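Local coordinates for protein succinate dehydrogenase subunit A (Mycolicibacterium smegmatis, PDB 7D6V) that probably oxidises succinate to fumarate with a bound FAD, as the flavoprotein subunit of a membrane-associated succinate dehydrogenase of the electron transport chain, at residues L138-I141 with R142-Q146; I25-E29 with R30-V34. One frame throughout, in Å; residues are numbered along the deposited sequence.

The two contacts lie in series along the chain, both within the FAD binding domain, with their centres about 18 Å apart. Contact 2 comes first. It is the C-terminal end of helix 18-30, where the chain turns into strand 34-37 of the parallel five-stranded sheet. Contact 1 follows, as consecutive turns of the long helix 136-159. The two helices pack against each other, and the contacts touch directly: L144 CD2 lies 3.7 Å from I25 CD1. Helix 136-159 lies here between helix 18-30, part of the Rossmann-type βαβ unit, and the iron-sulfur subunit, which contact 1 meets with polar bonds and with packing by L138. Contact 2 touches no other protein chain.

Contact 1: L138-I141 with R142-Q146; sequences LEII and RTLQQ
L138 to I141 meet R142 to Q145 one turn on, in a buried stretch of helix 136-159, within the FAD binding domain and facing the iron-sulfur subunit. L138, E139, I140 and I141 each accept the backbone N-H four residues on. R142 N to L138 O is 2.9 Å and L144 N to I140 O is 3.0 Å. The E139 carbonyl has a second donor, because T143 OG1 also hydrogen-bonds to E139 O. T143 OG1 stands beside its own backbone N (chi1 -48°), which turns the hydroxyl back to the preceding turn. I140 and L144 lie side by side and point the same way, with I140 CG2 4.0 Å from L144 CD1. L144 continues onto L21 and I25 of helix 18-30, while I140 packs on L101 of helix 84-102. On another side, L138 CD1 sits over the centre of one face of the R142 guanidinium, 4.3 Å above its plane. R142 NH1 makes a weak hydrogen bond to G43 O, and E147 of the iron-sulfur subunit takes a hydrogen bond from Q145 NE2 and a long, weak ion pair from R142 NH2. The side chain of I141 is about 5 Å from the bound FAD. E139 OE1 forms a salt bridge with R143 of the iron-sulfur subunit and a weak hydrogen bond with L107 N, so R143 probably helps to balance the buried charge of E139.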
loop_
_atom_site.group_PDB
_atom_site.type_symbol
_atom_site.label_atom_id
_atom_site.label_comp_id
_atom_site.label_asym_id
_atom_site.label_seq_id
_atom_site.Cartn_x
_atom_site.Cartn_y
_atom_site.Cartn_z
ATOM N N LEU A 138 1.777 -3.798 5.879
ATOM C CA LEU A 138 1.753 -4.170 4.470
ATOM C C LEU A 138 2.694 -5.333 4.194
ATOM O O LEU A 138 2.336 -6.269 3.469
ATOM C CB LEU A 138 2.124 -2.968 3.605
ATOM C CG LEU A 138 2.265 -3.236 2.108
ATOM C CD1 LEU A 138 0.906 -3.474 1.482
ATOM C CD2 LEU A 138 2.981 -2.089 1.423
ATOM N N GLU A 139 3.896 -5.297 4.769
ATOM C CA GLU A 139 4.843 -6.391 4.583
ATOM C C GLU A 139 4.287 -7.696 5.135
ATOM O O GLU A 139 4.378 -8.743 4.484
ATOM C CB GLU A 139 6.172 -6.045 5.251
ATOM C CG GLU A 139 7.245 -7.112 5.131
ATOM C CD GLU A 139 7.882 -7.152 3.758
ATOM O OE1 GLU A 139 7.922 -8.241 3.154
ATOM O OE2 GLU A 139 8.345 -6.096 3.282
ATOM N N ILE A 140 3.684 -7.645 6.323
ATOM C CA ILE A 140 3.140 -8.850 6.945
ATOM C C ILE A 140 2.040 -9.448 6.079
ATOM O O ILE A 140 2.033 -10.653 5.790
ATOM C CB ILE A 140 2.627 -8.531 8.360
ATOM C CG1 ILE A 140 3.795 -8.263 9.301
ATOM C CG2 ILE A 140 1.776 -9.667 8.890
ATOM C CD1 ILE A 140 3.388 -7.529 10.541
ATOM N N ILE A 141 1.093 -8.614 5.646
ATOM C CA ILE A 141 -0.052 -9.136 4.907
ATOM C C ILE A 141 0.368 -9.615 3.519
ATOM O O ILE A 141 -0.130 -10.636 3.030
ATOM C CB ILE A 141 -1.185 -8.092 4.859
ATOM C CG1 ILE A 141 -2.500 -8.750 4.435
ATOM C CG2 ILE A 141 -0.834 -6.930 3.954
ATOM C CD1 ILE A 141 -3.721 -7.922 4.742
ATOM N N ARG A 142 1.304 -8.908 2.872
ATOM C CA ARG A 142 1.822 -9.369 1.589
ATOM C C ARG A 142 2.502 -10.719 1.734
ATOM O O ARG A 142 2.297 -11.618 0.912
ATOM C CB ARG A 142 2.816 -8.358 1.025
ATOM C CG ARG A 142 2.218 -7.273 0.172
ATOM C CD ARG A 142 1.602 -7.780 -1.116
ATOM N NE ARG A 142 0.789 -6.718 -1.697
ATOM C CZ ARG A 142 -0.439 -6.423 -1.292
ATOM N NH1 ARG A 142 -1.004 -7.126 -0.326
ATOM N NH2 ARG A 142 -1.106 -5.433 -1.857
ATOM N N THR A 143 3.324 -10.873 2.773
ATOM C CA THR A 143 4.033 -12.127 2.980
ATOM C C THR A 143 3.060 -13.273 3.206
ATOM O O THR A 143 3.221 -14.355 2.633
ATOM C CB THR A 143 4.990 -11.987 4.161
ATOM O OG1 THR A 143 5.739 -10.776 4.019
ATOM C CG2 THR A 143 5.950 -13.141 4.203
ATOM N N LEU A 144 2.031 -13.048 4.025
ATOM C CA LEU A 144 1.061 -14.109 4.284
ATOM C C LEU A 144 0.278 -14.475 3.026
ATOM O O LEU A 144 0.070 -15.662 2.742
ATOM C CB LEU A 144 0.121 -13.687 5.408
ATOM C CG LEU A 144 0.772 -13.584 6.786
ATOM C CD1 LEU A 144 -0.191 -12.975 7.780
ATOM C CD2 LEU A 144 1.241 -14.943 7.262
ATOM N N GLN A 145 -0.156 -13.474 2.257
ATOM C CA GLN A 145 -0.905 -13.747 1.033
ATOM C C GLN A 145 -0.055 -14.506 0.016
ATOM O O GLN A 145 -0.529 -15.457 -0.623
ATOM C CB GLN A 145 -1.418 -12.430 0.455
ATOM C CG GLN A 145 -1.766 -12.450 -1.012
ATOM C CD GLN A 145 -1.947 -11.056 -1.567
ATOM O OE1 GLN A 145 -1.621 -10.071 -0.912
ATOM N NE2 GLN A 145 -2.474 -10.964 -2.779
ATOM N N GLN A 146 1.210 -14.114 -0.135
ATOM C CA GLN A 146 2.085 -14.811 -1.067
ATOM C C GLN A 146 2.424 -16.213 -0.579
ATOM O O GLN A 146 2.628 -17.117 -1.395
ATOM C CB GLN A 146 3.349 -13.989 -1.299
ATOM C CG GLN A 146 3.098 -12.744 -2.124
ATOM C CD GLN A 146 4.197 -11.720 -1.990
ATOM O OE1 GLN A 146 5.106 -11.871 -1.178
ATOM N NE2 GLN A 146 4.117 -10.664 -2.784
#

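Contact 2: I25-E29 with R30-V34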
loop_
_atom_site.group_PDB
_atom_site.type_symbol
_atom_site.label_atom_id
_atom_site.label_comp_id
_atom_site.label_asym_id
_atom_site.label_seq_id
_atom_site.Cartn_x
_atom_site.Cartn_y
_atom_site.Cartn_z
ATOM N N ILE A 25 -2.830 -20.786 7.051
ATOM C CA ILE A 25 -1.572 -21.488 6.808
ATOM C C ILE A 25 -1.409 -22.644 7.787
ATOM O O ILE A 25 -1.053 -23.764 7.400
ATOM C CB ILE A 25 -0.387 -20.508 6.882
ATOM C CG1 ILE A 25 -0.489 -19.470 5.769
ATOM C CG2 ILE A 25 0.929 -21.253 6.791
ATOM C CD1 ILE A 25 0.390 -18.271 5.970
ATOM N N GLU A 26 -1.696 -22.399 9.067
ATOM C CA GLU A 26 -1.541 -23.451 10.068
ATOM C C GLU A 26 -2.504 -24.608 9.823
ATOM O O GLU A 26 -2.115 -25.782 9.912
ATOM C CB GLU A 26 -1.745 -22.868 11.466
ATOM C CG GLU A 26 -1.689 -23.888 12.583
ATOM C CD GLU A 26 -0.289 -24.400 12.846
ATOM O OE1 GLU A 26 0.671 -23.851 12.267
ATOM O OE2 GLU A 26 -0.148 -25.353 13.637
ATOM N N ALA A 27 -3.764 -24.298 9.510
ATOM C CA ALA A 27 -4.751 -25.344 9.277
ATOM C C ALA A 27 -4.397 -26.174 8.051
ATOM O O ALA A 27 -4.597 -27.394 8.043
ATOM C CB ALA A 27 -6.142 -24.730 9.129
ATOM N N ARG A 28 -3.880 -25.533 7.001
ATOM C CA ARG A 28 -3.427 -26.293 5.841
ATOM C C ARG A 28 -2.234 -27.171 6.192
ATOM O O ARG A 28 -2.125 -28.302 5.705
ATOM C CB ARG A 28 -3.077 -25.356 4.688
ATOM C CG ARG A 28 -2.925 -26.064 3.348
ATOM C CD ARG A 28 -1.467 -26.329 3.033
ATOM N NE ARG A 28 -1.256 -26.763 1.657
ATOM C CZ ARG A 28 -0.101 -27.237 1.201
ATOM N NH1 ARG A 28 0.937 -27.344 2.017
ATOM N NH2 ARG A 28 0.016 -27.607 -0.066
ATOM N N GLU A 29 -1.322 -26.668 7.029
ATOM C CA GLU A 29 -0.172 -27.474 7.425
ATOM C C GLU A 29 -0.611 -28.721 8.180
ATOM O O GLU A 29 -0.060 -29.808 7.972
ATOM C CB GLU A 29 0.793 -26.653 8.277
ATOM C CG GLU A 29 1.466 -25.504 7.543
ATOM C CD GLU A 29 2.412 -25.961 6.453
ATOM O OE1 GLU A 29 3.023 -27.040 6.600
ATOM O OE2 GLU A 29 2.548 -25.232 5.448
ATOM N N ARG A 30 -1.600 -28.588 9.065
ATOM C CA ARG A 30 -2.095 -29.768 9.767
ATOM C C ARG A 30 -2.890 -30.695 8.858
ATOM O O ARG A 30 -3.151 -31.840 9.236
ATOM C CB ARG A 30 -2.946 -29.353 10.964
ATOM C CG ARG A 30 -2.229 -28.432 11.930
ATOM C CD ARG A 30 -1.455 -29.209 12.985
ATOM N NE ARG A 30 -0.295 -29.918 12.444
ATOM C CZ ARG A 30 0.803 -29.331 11.973
ATOM N NH1 ARG A 30 0.913 -28.010 11.968
ATOM N NH2 ARG A 30 1.798 -30.070 11.506
ATOM N N GLY A 31 -3.307 -30.219 7.693
ATOM C CA GLY A 31 -3.943 -31.055 6.697
ATOM C C GLY A 31 -5.445 -30.929 6.786
ATOM O O GLY A 31 -6.092 -31.657 7.541
ATOM N N LEU A 32 -6.012 -30.050 5.969
ATOM C CA LEU A 32 -7.401 -29.636 6.089
ATOM C C LEU A 32 -7.788 -28.912 4.815
ATOM O O LEU A 32 -6.941 -28.310 4.151
ATOM C CB LEU A 32 -7.626 -28.711 7.292
ATOM C CG LEU A 32 -7.751 -29.252 8.715
ATOM C CD1 LEU A 32 -8.171 -28.141 9.658
ATOM C CD2 LEU A 32 -8.745 -30.382 8.767
ATOM N N ARG A 33 -9.071 -28.974 4.486
ATOM C CA ARG A 33 -9.635 -28.134 3.441
ATOM C C ARG A 33 -10.138 -26.850 4.084
ATOM O O ARG A 33 -11.054 -26.884 4.911
ATOM C CB ARG A 33 -10.761 -28.856 2.707
ATOM C CG ARG A 33 -10.386 -30.232 2.208
ATOM C CD ARG A 33 -11.383 -30.714 1.177
ATOM N NE ARG A 33 -11.485 -29.790 0.052
ATOM C CZ ARG A 33 -12.610 -29.197 -0.330
ATOM N NH1 ARG A 33 -12.607 -28.375 -1.369
ATOM N NH2 ARG A 33 -13.739 -29.427 0.324
ATOM N N VAL A 34 -9.544 -25.725 3.702
ATOM C CA VAL A 34 -9.788 -24.439 4.342
ATOM C C VAL A 34 -10.418 -23.499 3.328
ATOM O O VAL A 34 -9.938 -23.385 2.196
ATOM C CB VAL A 34 -8.491 -23.834 4.906
ATOM C CG1 VAL A 34 -8.799 -22.638 5.786
ATOM C CG2 VAL A 34 -7.716 -24.877 5.680
#
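A27 and G31 meet where helix 18-30 ends and the chain turns toward strand 34-37, the helix-to-strand passage of a Rossmann-type βαβ unit. The last regular bond is R30 N to E26 O, 3.0 Å long with an N-H...O angle of 158°. G31 then leaves the helix with positive phi (98°). Its N-H is shared between two carbonyls, A27 O at 3.1 Å and R28 O at 3.0 Å from G31 N. Both bonds are weak. E26 and R30 form a salt bridge one turn apart. E26 OE2 meets R30 NH1 at the guanidinium edge, 3.3 Å away, and the hydrogen bond is weak. The carboxylate and guanidinium planes are 45° apart. E26 OE1 has weak, long ion pairs with R22 and R437. R28 takes its charge partner from helix 136-159, where its NH2 forms a salt bridge with D155. Beyond the turn, R33 N donates to D10 OD2, and V34 makes backbone hydrogen bonds with R165 and R167. The returning chain also covers A27 with apolar groups: A27 CB lies 4.0 Å from L32 CD1 and 3.8 Å from V34 CG2.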